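Local coordinates for protein 3-dehydroquinate dehydratase (Aquifex aeolicus, PDB 2EGZ) that catalyses the cis-dehydration of 3-dehydroquinate to 3-dehydroshikimate, the third step of the chorismate pathway, through a Schiff-base intermediate, at residues S114-E119 against K142-A147. Sequence-based numbering, arbitrary orientation.
With TLA (L(+)-tartaric acid), chain D.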
loop_
_atom_site.group_PDB
_atom_site.type_symbol
_atom_site.label_atom_id
_atom_site.label_comp_id
_atom_site.label_asym_id
_atom_site.label_seq_id
_atom_site.Cartn_x
_atom_site.Cartn_y
_atom_site.Cartn_z
ATOM N N SER B 114 7.971 -9.236 -0.482
ATOM C CA SER B 114 8.084 -8.345 -1.623
ATOM C C SER B 114 7.453 -6.960 -1.581
ATOM O O SER B 114 6.557 -6.670 -0.787
ATOM C CB SER B 114 7.545 -9.072 -2.852
ATOM O OG SER B 114 6.179 -9.405 -2.655
ATOM N N TYR B 115 7.946 -6.121 -2.485
ATOM C CA TYR B 115 7.474 -4.757 -2.661
ATOM C C TYR B 115 7.544 -4.482 -4.154
ATOM O O TYR B 115 8.585 -4.703 -4.775
ATOM C CB TYR B 115 8.377 -3.757 -1.935
ATOM C CG TYR B 115 8.079 -2.326 -2.333
ATOM C CD1 TYR B 115 6.926 -1.687 -1.885
ATOM C CD2 TYR B 115 8.906 -1.642 -3.227
ATOM C CE1 TYR B 115 6.593 -0.405 -2.324
ATOM C CE2 TYR B 115 8.584 -0.359 -3.672
ATOM C CZ TYR B 115 7.424 0.250 -3.219
ATOM O OH TYR B 115 7.079 1.502 -3.684
ATOM N N HIS B 116 6.448 -4.020 -4.741
ATOM C CA HIS B 116 6.453 -3.715 -6.164
ATOM C C HIS B 116 6.019 -2.281 -6.433
ATOM O O HIS B 116 5.132 -1.753 -5.762
ATOM C CB HIS B 116 5.505 -4.640 -6.936
ATOM C CG HIS B 116 5.748 -6.099 -6.710
ATOM N ND1 HIS B 116 5.479 -6.722 -5.513
ATOM C CD2 HIS B 116 6.209 -7.063 -7.541
ATOM C CE1 HIS B 116 5.763 -8.009 -5.615
ATOM N NE2 HIS B 116 6.207 -8.242 -6.834
ATOM N N ASN B 117 6.660 -1.642 -7.404
ATOM C CA ASN B 117 6.265 -0.295 -7.799
ATOM C C ASN B 117 6.308 -0.312 -9.312
ATOM O O ASN B 117 7.379 -0.315 -9.915
ATOM C CB ASN B 117 7.207 0.786 -7.257
ATOM C CG ASN B 117 6.651 2.192 -7.481
ATOM O OD1 ASN B 117 6.206 2.525 -8.583
ATOM N ND2 ASN B 117 6.675 3.017 -6.440
ATOM N N PHE B 118 5.130 -0.345 -9.920
ATOM C CA PHE B 118 5.001 -0.405 -11.367
ATOM C C PHE B 118 5.153 0.933 -12.079
ATOM O O PHE B 118 5.059 0.999 -13.307
ATOM C CB PHE B 118 3.647 -1.033 -11.710
ATOM C CG PHE B 118 3.497 -2.439 -11.201
ATOM C CD1 PHE B 118 4.017 -3.510 -11.917
ATOM C CD2 PHE B 118 2.893 -2.686 -9.972
ATOM C CE1 PHE B 118 3.943 -4.812 -11.416
ATOM C CE2 PHE B 118 2.813 -3.981 -9.462
ATOM C CZ PHE B 118 3.342 -5.045 -10.187
ATOM N N GLU B 119 5.403 1.995 -11.320
ATOM C CA GLU B 119 5.545 3.321 -11.907
ATOM C C GLU B 119 6.944 3.924 -11.905
ATOM O O GLU B 119 7.337 4.591 -12.867
ATOM C CB GLU B 119 4.602 4.303 -11.207
ATOM C CG GLU B 119 3.141 4.166 -11.594
ATOM C CD GLU B 119 2.255 5.155 -10.857
ATOM O OE1 GLU B 119 2.654 6.334 -10.725
ATOM O OE2 GLU B 119 1.152 4.756 -10.420
ATOM N N LYS B 142 12.398 -8.741 -1.417
ATOM C CA LYS B 142 12.328 -8.684 -2.872
ATOM C C LYS B 142 11.799 -7.317 -3.270
ATOM O O LYS B 142 10.757 -6.886 -2.775
ATOM C CB LYS B 142 11.382 -9.764 -3.415
ATOM C CG LYS B 142 11.066 -9.608 -4.893
ATOM C CD LYS B 142 10.135 -10.701 -5.406
ATOM C CE LYS B 142 9.886 -10.529 -6.900
ATOM N NZ LYS B 142 9.022 -11.600 -7.484
ATOM N N ILE B 143 12.518 -6.641 -4.160
ATOM C CA ILE B 143 12.115 -5.323 -4.636
ATOM C C ILE B 143 12.018 -5.371 -6.155
ATOM O O ILE B 143 12.991 -5.689 -6.830
ATOM C CB ILE B 143 13.149 -4.234 -4.243
ATOM C CG1 ILE B 143 13.288 -4.169 -2.723
ATOM C CG2 ILE B 143 12.712 -2.872 -4.782
ATOM C CD1 ILE B 143 14.356 -3.198 -2.249
ATOM N N ALA B 144 10.840 -5.066 -6.686
ATOM C CA ALA B 144 10.630 -5.055 -8.132
ATOM C C ALA B 144 10.054 -3.682 -8.469
ATOM O O ALA B 144 8.888 -3.409 -8.182
ATOM C CB ALA B 144 9.652 -6.154 -8.530
ATOM N N VAL B 145 10.875 -2.823 -9.072
ATOM C CA VAL B 145 10.453 -1.463 -9.403
ATOM C C VAL B 145 10.811 -1.042 -10.827
ATOM O O VAL B 145 11.871 -1.397 -11.346
ATOM C CB VAL B 145 11.078 -0.448 -8.418
ATOM C CG1 VAL B 145 10.616 -0.747 -6.999
ATOM C CG2 VAL B 145 12.609 -0.514 -8.496
ATOM N N LYS B 146 9.925 -0.272 -11.452
ATOM C CA LYS B 146 10.155 0.179 -12.816
ATOM C C LYS B 146 11.243 1.235 -12.900
ATOM O O LYS B 146 11.217 2.239 -12.181
ATOM C CB LYS B 146 8.871 0.746 -13.433
ATOM C CG LYS B 146 9.071 1.243 -14.864
ATOM C CD LYS B 146 7.798 1.818 -15.467
ATOM C CE LYS B 146 8.046 2.330 -16.885
ATOM N NZ LYS B 146 6.837 2.977 -17.470
ATOM N N ALA B 147 12.204 0.998 -13.783
ATOM C CA ALA B 147 13.285 1.944 -13.991
ATOM C C ALA B 147 12.849 2.853 -15.135
ATOM O O ALA B 147 12.364 2.382 -16.168
ATOM C CB ALA B 147 14.578 1.207 -14.354
HETATM O O1 TLA D . 7.063 -9.629 -8.875
HETATM O O11 TLA D . 5.766 -10.217 -10.543
HETATM C C1 TLA D . 6.973 -9.992 -10.009
HETATM C C2 TLA D . 8.223 -10.171 -10.828
HETATM O O2 TLA D . 9.344 -9.865 -10.018
HETATM C C3 TLA D . 8.181 -9.207 -12.032
HETATM O O3 TLA D . 8.025 -7.854 -11.611
HETATM C C4 TLA D . 9.419 -9.342 -12.881
HETATM O O4 TLA D . 10.107 -8.401 -13.119
HETATM O O41 TLA D . 9.735 -10.531 -13.397
#
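The amide N of Ala144 meets the carbonyl O of Tyr115 at 3.0 Å in a nearly straight bond. Three more backbone bonds, Tyr115 N to Lys142 O, Asn117 N to Ala144 O and Lys146 N to Asn117 O, complete a parallel ladder between neighbouring strands of the TIM barrel, joined by helix 124-136 in a beta-alpha-beta unit.

Apolar contacts fill the face turned to helices 124-136 and 150-160. Val145 CG1 lies 3.7 Å from Asn117 CB and 3.9 Å from Tyr115 CE2, while Ile143 CG2 approaches the edge of the tyrosine ring; beta-branched residues suit this buried layer.

Polar side chains order the end of strand 110-117. With CG anti to its backbone N (chi1 -170°), Asn117 gives ND2 to Tyr115 OH at 3.2 Å and takes Glu119 N on OD1 at 2.9 Å, an Asx turn; OD1 also accepts from Leu120 N. An alanine here would probably leave Tyr115 OH without this donor and both amides without their acceptor, the turn free to shift. Tyr115 OH also has a weak bond to Ser35 of the second subunit.

The other face is catalytic. Ala144 CB, a small methyl beside the imidazole, lies 3.7 Å from His116 CD2. His116 NE2 donates in the ring plane to O1 of tartaric acid, probably from the crystallisation liquor, at 2.6 Å, and the fully extended Lys142 brings NZ to the same oxygen at 3.1 Å. Arg61 and Arg180 also bind the tartrate. Pairing Ser114 with Lys142 and His116 with Ala144 thus sets the Schiff-base lysine and the proton donor/acceptor histidine around one oxygen, consistent with their joint work on substrate.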